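Long-range contacts in putative trimethylamine methyltransferase (Rhizobium meliloti, PDB 4YYC), which probably transfers methyl groups, perhaps from trimethylamine or a related methylated amine: residues M408-K419 and Y460-N468; P353-K364 and T386-E397. All coordinates share one frame; numbering follows the deposited sequence.

Contact 1: M408-K419 and Y460-N468; sequences MIDQDQLGMMQK and YRSPLADNN
The hydroxyl of S462 is gripped from three directions where the irregular segment 460-468 packs on helix 404-420. OG donates to D412 OD2 across 2.5 Å, on the syn side and 26° out of the carboxylate plane. The same OG accepts from the backbone N atoms of L464 and A465, an ST turn and ST motif that a serine suits because one small hydroxyl can both give and receive. D412 shares its load: its other oxygen, OD1, takes the Y460 OH proton at 2.6 Å through the anti lone pair, while lying near the plane of the tyrosine ring at its edge. Ring and carboxylate planes are 34° apart. A chi1 of -178° sets the carboxylate carbon opposite the backbone N, and the aspartate reaches out from the helix to hold two hydroxyls of the loop. One face of the Y460 ring lies on the helix backbone, with M416 N over its centre and G415 C nearer the rim. A side chain at G415 would collide with Y460 CE1, which explains the glycine. Further on, K419 passes Y460 CB to salt-bridge E335 of the second subunit. At the opposite end of the contact, L464 CD1 rests 3.4 Å from M408 O, the carbonyl that also accepts from Q411 NE2.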
loop_
_atom_site.group_PDB
_atom_site.type_symbol
_atom_site.label_atom_id
_atom_site.label_comp_id
_atom_site.label_asym_id
_atom_site.label_seq_id
_atom_site.Cartn_x
_atom_site.Cartn_y
_atom_site.Cartn_z
HETATM N N MSE A 408 -4.230 -7.188 -16.138
HETATM C CA MSE A 408 -4.633 -5.826 -16.561
HETATM C C MSE A 408 -4.804 -4.890 -15.390
HETATM O O MSE A 408 -4.405 -3.720 -15.442
HETATM C CB MSE A 408 -5.905 -5.892 -17.404
HETATM C CG MSE A 408 -5.768 -6.728 -18.680
HETATM SE SE MSE A 408 -4.381 -6.043 -19.874
HETATM C CE MSE A 408 -5.187 -4.295 -20.188
ATOM N N ILE A 409 -5.383 -5.395 -14.312
ATOM C CA ILE A 409 -5.599 -4.563 -13.108
ATOM C C ILE A 409 -4.243 -4.207 -12.483
ATOM O O ILE A 409 -3.965 -3.044 -12.139
ATOM C CB ILE A 409 -6.470 -5.303 -12.067
ATOM C CG1 ILE A 409 -7.880 -5.534 -12.624
ATOM C CG2 ILE A 409 -6.483 -4.558 -10.703
ATOM C CD1 ILE A 409 -8.679 -6.552 -11.818
ATOM N N ASP A 410 -3.364 -5.198 -12.407
ATOM C CA ASP A 410 -2.065 -4.984 -11.796
ATOM C C ASP A 410 -1.203 -4.028 -12.627
ATOM O O ASP A 410 -0.502 -3.171 -12.068
ATOM C CB ASP A 410 -1.283 -6.299 -11.653
ATOM C CG ASP A 410 -1.874 -7.281 -10.664
ATOM O OD1 ASP A 410 -2.556 -6.852 -9.709
ATOM O OD2 ASP A 410 -1.538 -8.526 -10.770
ATOM N N GLN A 411 -1.189 -4.194 -13.931
ATOM C CA GLN A 411 -0.334 -3.322 -14.747
ATOM C C GLN A 411 -0.724 -1.848 -14.648
ATOM O O GLN A 411 0.130 -0.951 -14.796
ATOM C CB GLN A 411 -0.191 -3.826 -16.203
ATOM C CG GLN A 411 -1.416 -3.774 -17.051
ATOM C CD GLN A 411 -1.741 -2.421 -17.608
ATOM O OE1 GLN A 411 -0.872 -1.707 -18.092
ATOM N NE2 GLN A 411 -3.000 -2.034 -17.523
ATOM N N ASP A 412 -2.006 -1.610 -14.424
ATOM C CA ASP A 412 -2.505 -0.264 -14.172
ATOM C C ASP A 412 -1.888 0.300 -12.881
ATOM O O ASP A 412 -1.363 1.437 -12.857
ATOM C CB ASP A 412 -4.032 -0.321 -14.149
ATOM C CG ASP A 412 -4.674 0.993 -13.935
ATOM O OD1 ASP A 412 -4.113 2.039 -14.371
ATOM O OD2 ASP A 412 -5.780 1.001 -13.331
ATOM N N GLN A 413 -1.853 -0.525 -11.841
ATOM C CA GLN A 413 -1.184 -0.158 -10.612
ATOM C C GLN A 413 0.282 0.128 -10.857
ATOM O O GLN A 413 0.869 1.051 -10.255
ATOM C CB GLN A 413 -1.403 -1.206 -9.502
ATOM C CG GLN A 413 -2.850 -1.331 -9.077
ATOM C CD GLN A 413 -3.385 -0.040 -8.435
ATOM O OE1 GLN A 413 -2.771 0.493 -7.503
ATOM N NE2 GLN A 413 -4.487 0.466 -8.947
ATOM N N LEU A 414 0.915 -0.661 -11.719
ATOM C CA LEU A 414 2.326 -0.413 -12.004
ATOM C C LEU A 414 2.541 0.981 -12.569
ATOM O O LEU A 414 3.573 1.605 -12.290
ATOM C CB LEU A 414 2.921 -1.478 -12.932
ATOM C CG LEU A 414 2.836 -2.929 -12.449
ATOM C CD1 LEU A 414 3.433 -3.801 -13.539
ATOM C CD2 LEU A 414 3.534 -3.145 -11.112
ATOM N N GLY A 415 1.633 1.446 -13.436
ATOM C CA GLY A 415 1.743 2.826 -13.950
ATOM C C GLY A 415 1.672 3.860 -12.823
ATOM O O GLY A 415 2.387 4.880 -12.869
HETATM N N MSE A 416 0.869 3.570 -11.801
HETATM C CA MSE A 416 0.751 4.488 -10.650
HETATM C C MSE A 416 2.055 4.476 -9.897
HETATM O O MSE A 416 2.539 5.524 -9.484
HETATM C CB MSE A 416 -0.400 4.080 -9.754
HETATM C CG MSE A 416 -1.660 4.430 -10.495
HETATM SE SE MSE A 416 -3.138 3.938 -9.266
HETATM C CE MSE A 416 -4.388 3.577 -10.789
HETATM N N MSE A 417 2.652 3.316 -9.724
HETATM C CA MSE A 417 3.927 3.220 -9.025
HETATM C C MSE A 417 5.035 3.949 -9.782
HETATM O O MSE A 417 5.860 4.648 -9.197
HETATM C CB MSE A 417 4.385 1.774 -8.810
HETATM C CG MSE A 417 3.410 0.923 -8.009
HETATM SE SE MSE A 417 3.061 1.555 -6.173
HETATM C CE MSE A 417 1.175 0.927 -5.911
ATOM N N GLN A 418 5.026 3.859 -11.110
ATOM C CA GLN A 418 5.989 4.557 -11.939
ATOM C C GLN A 418 5.877 6.070 -11.736
ATOM O O GLN A 418 6.890 6.758 -11.608
ATOM C CB GLN A 418 5.757 4.175 -13.419
ATOM C CG GLN A 418 6.661 4.881 -14.387
ATOM C CD GLN A 418 7.510 3.998 -15.275
ATOM O OE1 GLN A 418 7.101 2.893 -15.654
ATOM N NE2 GLN A 418 8.642 4.529 -15.708
ATOM N N LYS A 419 4.663 6.563 -11.690
ATOM C CA LYS A 419 4.469 8.005 -11.486
ATOM C C LYS A 419 4.854 8.417 -10.055
ATOM O O LYS A 419 5.520 9.446 -9.868
ATOM C CB LYS A 419 3.027 8.367 -11.820
ATOM C CG LYS A 419 2.677 9.826 -11.603
ATOM C CD LYS A 419 3.500 10.744 -12.543
ATOM C CE LYS A 419 3.125 12.208 -12.322
ATOM N NZ LYS A 419 1.654 12.394 -12.509
ATOM N N TYR A 460 -1.305 10.740 -13.307
ATOM C CA TYR A 460 -1.551 9.435 -13.961
ATOM C C TYR A 460 -3.058 9.160 -14.149
ATOM O O TYR A 460 -3.842 9.507 -13.276
ATOM C CB TYR A 460 -0.892 8.292 -13.149
ATOM C CG TYR A 460 -1.162 6.905 -13.747
ATOM C CD1 TYR A 460 -0.407 6.412 -14.799
ATOM C CD2 TYR A 460 -2.212 6.122 -13.276
ATOM C CE1 TYR A 460 -0.677 5.191 -15.362
ATOM C CE2 TYR A 460 -2.494 4.879 -13.833
ATOM C CZ TYR A 460 -1.727 4.410 -14.859
ATOM O OH TYR A 460 -2.000 3.216 -15.406
ATOM N N ARG A 461 -3.447 8.519 -15.269
ATOM C CA ARG A 461 -4.869 8.228 -15.607
ATOM C C ARG A 461 -5.104 6.716 -15.788
ATOM O O ARG A 461 -4.660 6.126 -16.743
ATOM C CB ARG A 461 -5.291 8.982 -16.891
ATOM N N SER A 462 -5.846 6.102 -14.871
ATOM C CA SER A 462 -6.192 4.688 -15.030
ATOM C C SER A 462 -7.181 4.455 -16.170
ATOM O O SER A 462 -8.213 5.109 -16.204
ATOM C CB SER A 462 -6.836 4.167 -13.756
ATOM O OG SER A 462 -7.376 2.849 -13.933
ATOM N N PRO A 463 -6.896 3.501 -17.069
ATOM C CA PRO A 463 -7.918 3.204 -18.073
ATOM C C PRO A 463 -9.018 2.245 -17.534
ATOM O O PRO A 463 -9.910 1.866 -18.329
ATOM C CB PRO A 463 -7.123 2.504 -19.170
ATOM C CG PRO A 463 -6.002 1.855 -18.454
ATOM C CD PRO A 463 -5.617 2.860 -17.406
ATOM N N LEU A 464 -8.924 1.802 -16.261
ATOM C CA LEU A 464 -9.799 0.787 -15.691
ATOM C C LEU A 464 -10.654 1.249 -14.527
ATOM O O LEU A 464 -11.708 0.640 -14.271
ATOM C CB LEU A 464 -8.953 -0.417 -15.220
ATOM C CG LEU A 464 -8.409 -1.211 -16.381
ATOM C CD1 LEU A 464 -7.463 -2.278 -15.851
ATOM C CD2 LEU A 464 -9.468 -1.817 -17.271
ATOM N N ALA A 465 -10.203 2.241 -13.750
ATOM C CA ALA A 465 -11.024 2.773 -12.665
ATOM C C ALA A 465 -12.304 3.383 -13.192
ATOM O O ALA A 465 -12.300 4.077 -14.209
ATOM C CB ALA A 465 -10.266 3.822 -11.880
ATOM N N ASP A 466 -13.419 3.090 -12.533
ATOM C CA ASP A 466 -14.637 3.774 -12.816
ATOM C C ASP A 466 -14.823 4.887 -11.781
ATOM O O ASP A 466 -14.979 4.642 -10.570
ATOM C CB ASP A 466 -15.833 2.825 -12.806
ATOM C CG ASP A 466 -17.093 3.501 -13.211
ATOM O OD1 ASP A 466 -17.495 4.479 -12.533
ATOM O OD2 ASP A 466 -17.731 3.100 -14.253
ATOM N N ASN A 467 -14.785 6.122 -12.278
ATOM C CA ASN A 467 -14.894 7.284 -11.447
ATOM C C ASN A 467 -16.194 8.051 -11.719
ATOM O O ASN A 467 -16.335 9.240 -11.380
ATOM C CB ASN A 467 -13.688 8.190 -11.731
ATOM C CG ASN A 467 -12.386 7.534 -11.348
ATOM O OD1 ASN A 467 -11.455 7.447 -12.167
ATOM N ND2 ASN A 467 -12.322 7.040 -10.150
ATOM N N ASN A 468 -17.155 7.378 -12.329
ATOM C CA ASN A 468 -18.420 8.002 -12.667
ATOM C C ASN A 468 -19.436 7.948 -11.538
ATOM O O ASN A 468 -19.259 7.231 -10.550
ATOM C CB ASN A 468 -18.970 7.345 -13.922
ATOM C CG ASN A 468 -18.118 7.644 -15.136
ATOM O OD1 ASN A 468 -17.489 8.718 -15.228
ATOM N ND2 ASN A 468 -18.079 6.721 -16.064
#

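Contact 2: P353-K364 and T386-E397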
loop_
_atom_site.group_PDB
_atom_site.type_symbol
_atom_site.label_atom_id
_atom_site.label_comp_id
_atom_site.label_asym_id
_atom_site.label_seq_id
_atom_site.Cartn_x
_atom_site.Cartn_y
_atom_site.Cartn_z
ATOM N N PRO A 353 22.086 -5.751 -6.555
ATOM C CA PRO A 353 20.695 -5.402 -6.865
ATOM C C PRO A 353 19.695 -6.384 -6.235
ATOM O O PRO A 353 20.011 -7.547 -6.048
ATOM C CB PRO A 353 20.638 -5.472 -8.402
ATOM C CG PRO A 353 22.041 -5.442 -8.842
ATOM C CD PRO A 353 22.850 -6.106 -7.761
ATOM N N PHE A 354 18.514 -5.882 -5.887
ATOM C CA PHE A 354 17.568 -6.573 -5.027
ATOM C C PHE A 354 16.279 -6.896 -5.809
ATOM O O PHE A 354 15.755 -6.055 -6.534
ATOM C CB PHE A 354 17.261 -5.650 -3.825
ATOM C CG PHE A 354 16.290 -6.221 -2.874
ATOM C CD1 PHE A 354 16.545 -7.402 -2.229
ATOM C CD2 PHE A 354 15.108 -5.557 -2.621
ATOM C CE1 PHE A 354 15.623 -7.947 -1.341
ATOM C CE2 PHE A 354 14.178 -6.080 -1.751
ATOM C CZ PHE A 354 14.447 -7.274 -1.084
ATOM N N ARG A 355 15.771 -8.110 -5.594
ATOM C CA ARG A 355 14.494 -8.572 -6.135
ATOM C C ARG A 355 13.650 -9.093 -4.987
ATOM O O ARG A 355 14.118 -9.827 -4.134
ATOM C CB ARG A 355 14.705 -9.727 -7.140
ATOM C CG ARG A 355 13.444 -10.484 -7.571
ATOM C CD ARG A 355 13.228 -11.745 -6.761
ATOM N NE ARG A 355 11.856 -12.205 -6.791
ATOM C CZ ARG A 355 11.473 -13.472 -6.694
ATOM N NH1 ARG A 355 12.328 -14.484 -6.713
ATOM N NH2 ARG A 355 10.181 -13.737 -6.626
ATOM N N THR A 356 12.393 -8.672 -4.949
ATOM C CA THR A 356 11.388 -9.173 -4.005
ATOM C C THR A 356 10.018 -8.670 -4.480
ATOM O O THR A 356 9.902 -7.970 -5.461
ATOM C CB THR A 356 11.603 -8.727 -2.518
ATOM O OG1 THR A 356 10.854 -9.600 -1.640
ATOM C CG2 THR A 356 11.156 -7.303 -2.270
ATOM N N GLY A 357 8.990 -9.091 -3.781
ATOM C CA GLY A 357 7.671 -8.479 -3.934
ATOM C C GLY A 357 6.942 -8.765 -5.201
ATOM O O GLY A 357 7.044 -9.867 -5.777
ATOM N N GLY A 358 6.248 -7.756 -5.675
ATOM C CA GLY A 358 5.326 -7.919 -6.790
ATOM C C GLY A 358 3.882 -7.791 -6.347
ATOM O O GLY A 358 3.593 -7.290 -5.273
ATOM N N SER A 359 2.967 -8.091 -7.254
ATOM C CA SER A 359 1.515 -8.020 -7.004
ATOM C C SER A 359 1.027 -9.411 -6.594
ATOM O O SER A 359 0.390 -10.153 -7.382
ATOM C CB SER A 359 0.797 -7.467 -8.243
ATOM O OG SER A 359 1.218 -6.119 -8.512
ATOM N N LEU A 360 1.395 -9.817 -5.382
ATOM C CA LEU A 360 1.169 -11.199 -4.923
ATOM C C LEU A 360 -0.081 -11.351 -4.103
ATOM O O LEU A 360 -0.415 -10.443 -3.321
ATOM C CB LEU A 360 2.376 -11.614 -4.022
ATOM C CG LEU A 360 3.775 -11.556 -4.657
ATOM C CD1 LEU A 360 4.836 -11.990 -3.670
ATOM C CD2 LEU A 360 3.837 -12.338 -5.961
ATOM N N CYS A 361 -0.739 -12.488 -4.211
ATOM C CA CYS A 361 -1.947 -12.788 -3.472
ATOM C C CYS A 361 -2.284 -14.267 -3.471
ATOM O O CYS A 361 -1.734 -15.074 -4.268
ATOM C CB CYS A 361 -3.120 -12.002 -4.049
ATOM S SG CYS A 361 -3.563 -12.488 -5.756
ATOM N N GLY A 362 -3.198 -14.633 -2.590
ATOM C CA GLY A 362 -3.661 -15.995 -2.443
ATOM C C GLY A 362 -5.103 -16.197 -2.863
ATOM O O GLY A 362 -5.603 -17.324 -2.858
ATOM N N SER A 363 -5.812 -15.128 -3.185
ATOM C CA SER A 363 -7.182 -15.269 -3.623
ATOM C C SER A 363 -7.349 -16.047 -4.898
ATOM O O SER A 363 -6.454 -16.118 -5.713
ATOM C CB SER A 363 -7.777 -13.871 -3.857
ATOM O OG SER A 363 -9.173 -13.949 -3.962
ATOM N N LYS A 364 -8.520 -16.671 -5.070
ATOM C CA LYS A 364 -8.830 -17.431 -6.275
ATOM C C LYS A 364 -9.401 -16.579 -7.402
ATOM O O LYS A 364 -9.530 -17.046 -8.534
ATOM C CB LYS A 364 -9.778 -18.592 -5.939
ATOM C CG LYS A 364 -9.065 -19.860 -5.456
ATOM C CD LYS A 364 -8.134 -19.748 -4.287
ATOM C CE LYS A 364 -8.837 -19.370 -3.022
ATOM N NZ LYS A 364 -7.867 -19.240 -1.906
ATOM N N THR A 386 12.977 -1.733 -4.569
ATOM C CA THR A 386 13.266 -3.015 -5.212
ATOM C C THR A 386 13.772 -2.749 -6.639
ATOM O O THR A 386 13.150 -2.021 -7.402
ATOM C CB THR A 386 12.020 -3.927 -5.196
ATOM O OG1 THR A 386 11.557 -4.064 -3.861
ATOM C CG2 THR A 386 12.302 -5.306 -5.747
ATOM N N ASN A 387 14.845 -3.429 -7.055
ATOM C CA ASN A 387 15.415 -3.221 -8.375
ATOM C C ASN A 387 14.754 -4.070 -9.446
ATOM O O ASN A 387 14.568 -3.607 -10.561
ATOM C CB ASN A 387 16.922 -3.524 -8.362
ATOM C CG ASN A 387 17.705 -2.582 -7.473
ATOM O OD1 ASN A 387 18.374 -3.022 -6.548
ATOM N ND2 ASN A 387 17.629 -1.299 -7.748
ATOM N N PHE A 388 14.393 -5.309 -9.138
ATOM C CA PHE A 388 13.810 -6.206 -10.109
ATOM C C PHE A 388 12.601 -6.844 -9.475
ATOM O O PHE A 388 12.714 -7.437 -8.403
ATOM C CB PHE A 388 14.816 -7.259 -10.568
ATOM C CG PHE A 388 14.231 -8.269 -11.474
ATOM C CD1 PHE A 388 13.626 -7.870 -12.657
ATOM C CD2 PHE A 388 14.265 -9.634 -11.162
ATOM C CE1 PHE A 388 13.066 -8.791 -13.504
ATOM C CE2 PHE A 388 13.665 -10.571 -12.007
ATOM C CZ PHE A 388 13.067 -10.141 -13.179
ATOM N N VAL A 389 11.458 -6.661 -10.103
ATOM C CA VAL A 389 10.218 -7.141 -9.567
ATOM C C VAL A 389 9.659 -8.218 -10.476
ATOM O O VAL A 389 8.927 -7.955 -11.464
ATOM C CB VAL A 389 9.203 -5.986 -9.407
ATOM C CG1 VAL A 389 7.972 -6.472 -8.666
ATOM C CG2 VAL A 389 9.805 -4.779 -8.708
ATOM N N LEU A 390 9.927 -9.457 -10.096
ATOM C CA LEU A 390 9.223 -10.580 -10.677
ATOM C C LEU A 390 7.804 -10.587 -10.156
ATOM O O LEU A 390 7.530 -10.126 -9.044
ATOM C CB LEU A 390 9.946 -11.873 -10.290
ATOM C CG LEU A 390 9.611 -13.107 -11.146
ATOM C CD1 LEU A 390 9.901 -12.850 -12.605
ATOM C CD2 LEU A 390 10.416 -14.281 -10.564
ATOM N N HIS A 391 6.851 -11.071 -10.955
ATOM C CA HIS A 391 5.458 -11.189 -10.533
ATOM C C HIS A 391 4.798 -9.826 -10.315
ATOM O O HIS A 391 3.908 -9.669 -9.477
ATOM C CB HIS A 391 5.214 -12.026 -9.292
ATOM C CG HIS A 391 6.044 -13.271 -9.184
ATOM N ND1 HIS A 391 5.932 -14.338 -10.042
ATOM C CD2 HIS A 391 6.930 -13.644 -8.245
ATOM C CE1 HIS A 391 6.737 -15.300 -9.663
ATOM N NE2 HIS A 391 7.355 -14.913 -8.566
ATOM N N ALA A 392 5.226 -8.827 -11.064
ATOM C CA ALA A 392 4.606 -7.504 -10.908
ATOM C C ALA A 392 3.167 -7.430 -11.362
ATOM O O ALA A 392 2.418 -6.571 -10.885
ATOM C CB ALA A 392 5.449 -6.465 -11.644
ATOM N N ALA A 393 2.750 -8.314 -12.258
ATOM C CA ALA A 393 1.349 -8.396 -12.728
ATOM C C ALA A 393 0.972 -9.766 -13.142
ATOM O O ALA A 393 1.778 -10.473 -13.809
ATOM C CB ALA A 393 1.081 -7.447 -13.858
ATOM N N GLY A 394 -0.240 -10.149 -12.835
ATOM C CA GLY A 394 -0.820 -11.391 -13.330
ATOM C C GLY A 394 -0.966 -12.560 -12.372
ATOM O O GLY A 394 -1.710 -13.514 -12.690
ATOM N N TRP A 395 -0.248 -12.554 -11.246
ATOM C CA TRP A 395 -0.311 -13.656 -10.279
ATOM C C TRP A 395 -1.648 -13.731 -9.558
ATOM O O TRP A 395 -2.127 -12.730 -8.988
ATOM C CB TRP A 395 0.798 -13.424 -9.261
ATOM C CG TRP A 395 0.892 -14.249 -8.041
ATOM C CD1 TRP A 395 0.002 -14.333 -6.999
ATOM C CD2 TRP A 395 2.017 -15.050 -7.650
ATOM N NE1 TRP A 395 0.537 -15.097 -5.970
ATOM C CE2 TRP A 395 1.759 -15.554 -6.354
ATOM C CE3 TRP A 395 3.222 -15.411 -8.281
ATOM C CZ2 TRP A 395 2.650 -16.383 -5.702
ATOM C CZ3 TRP A 395 4.080 -16.211 -7.615
ATOM C CH2 TRP A 395 3.785 -16.706 -6.359
ATOM N N LEU A 396 -2.190 -14.938 -9.478
ATOM C CA LEU A 396 -3.365 -15.202 -8.701
ATOM C C LEU A 396 -3.194 -16.584 -8.071
ATOM O O LEU A 396 -2.360 -17.407 -8.498
ATOM C CB LEU A 396 -4.599 -15.140 -9.664
ATOM C CG LEU A 396 -5.973 -14.973 -9.071
ATOM C CD1 LEU A 396 -6.099 -13.699 -8.248
ATOM C CD2 LEU A 396 -6.985 -14.934 -10.204
ATOM N N GLU A 397 -3.985 -16.861 -7.046
ATOM C CA GLU A 397 -4.128 -18.170 -6.482
ATOM C C GLU A 397 -2.777 -18.689 -6.004
ATOM O O GLU A 397 -2.397 -19.830 -6.242
ATOM C CB GLU A 397 -4.836 -19.133 -7.478
ATOM C CG GLU A 397 -5.457 -20.313 -6.791
ATOM C CD GLU A 397 -5.953 -21.342 -7.770
ATOM O OE1 GLU A 397 -6.870 -21.034 -8.589
ATOM O OE2 GLU A 397 -5.405 -22.454 -7.778
HETATM O O HOH W 1 9.781 -10.102 -7.296
HETATM O O HOH W 2 1.223 -10.299 -10.114
HETATM O O HOH W 3 -8.777 -19.453 -9.707
#
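F354 O accepts from both N387 N (2.8 Å) and F388 N where segments 353-364 and 386-397, joined through helix 368-383, run side by side in the same direction, in a fold consistent with the TIM barrel of this family. Among the other polar links, N387 suits its place because its amide serves two sides: OD1 takes F354 N at 2.9 Å on an in-plane lone pair, and ND2 reaches the carbonyls of G132 and A134. Farther along, S359 N bonds to H391 O, and S359 OG approaches A392 O (2.7 Å) from above the carbonyl plane. G358 must lack a side chain, since a CB would strike the carbonyl oxygens of L390 and H391.

Aromatic contacts centre on W395. L360 CD2 sits over its six-membered ring, 3.8 Å from the centroid and 16° off the normal, a CH-pi contact. A chi1 of 171° places the indole so that NE1 donates to C361 O at 2.8 Å, the oxygen lying 6° from the ring plane. W395 CZ3 lies over the centre of one face of the H391 ring. Replacing the tryptophan by an alanine is likely to leave C361 O without its donor, L360 CD2 without the ring face it packs on, and that H391 face without its cover.

The R355 guanidinium is covered on one face by L390 CD2, and its NH2, with H391 NE2, hydrogen-bonds an unidentified ligand, probably from the crystallisation liquor. E397 OE2 salt-bridges R153. Two waters add bridges: one accepts from R355 NE and lies 2.9 Å from L390 O, and another donates to K364 O (2.8 Å) and to E397 OE1 (2.7 Å).

In the fold
The two contacts follow in series along the chain, their centres about 17 Å apart, and they meet at helix 404-420. The face of this helix turned from the 460-468 loop packs against contact 2: D410 OD2 probably accepts from G394 N at 2.9 Å, D410 CB packs on A393 CB at 3.4 Å, and L414 CD2 lies 3.6 Å from A392 O. Contact 2 is the more central: its centre lies about 7 Å from the centre of the chain, against about 20 Å for that of contact 1, and it carries the R355 and H391 atoms that meet the unidentified ligand. The dimer joins them again, between chains: K364 NZ salt-bridges D466 and hydrogen-bonds N468 O, both of the second subunit.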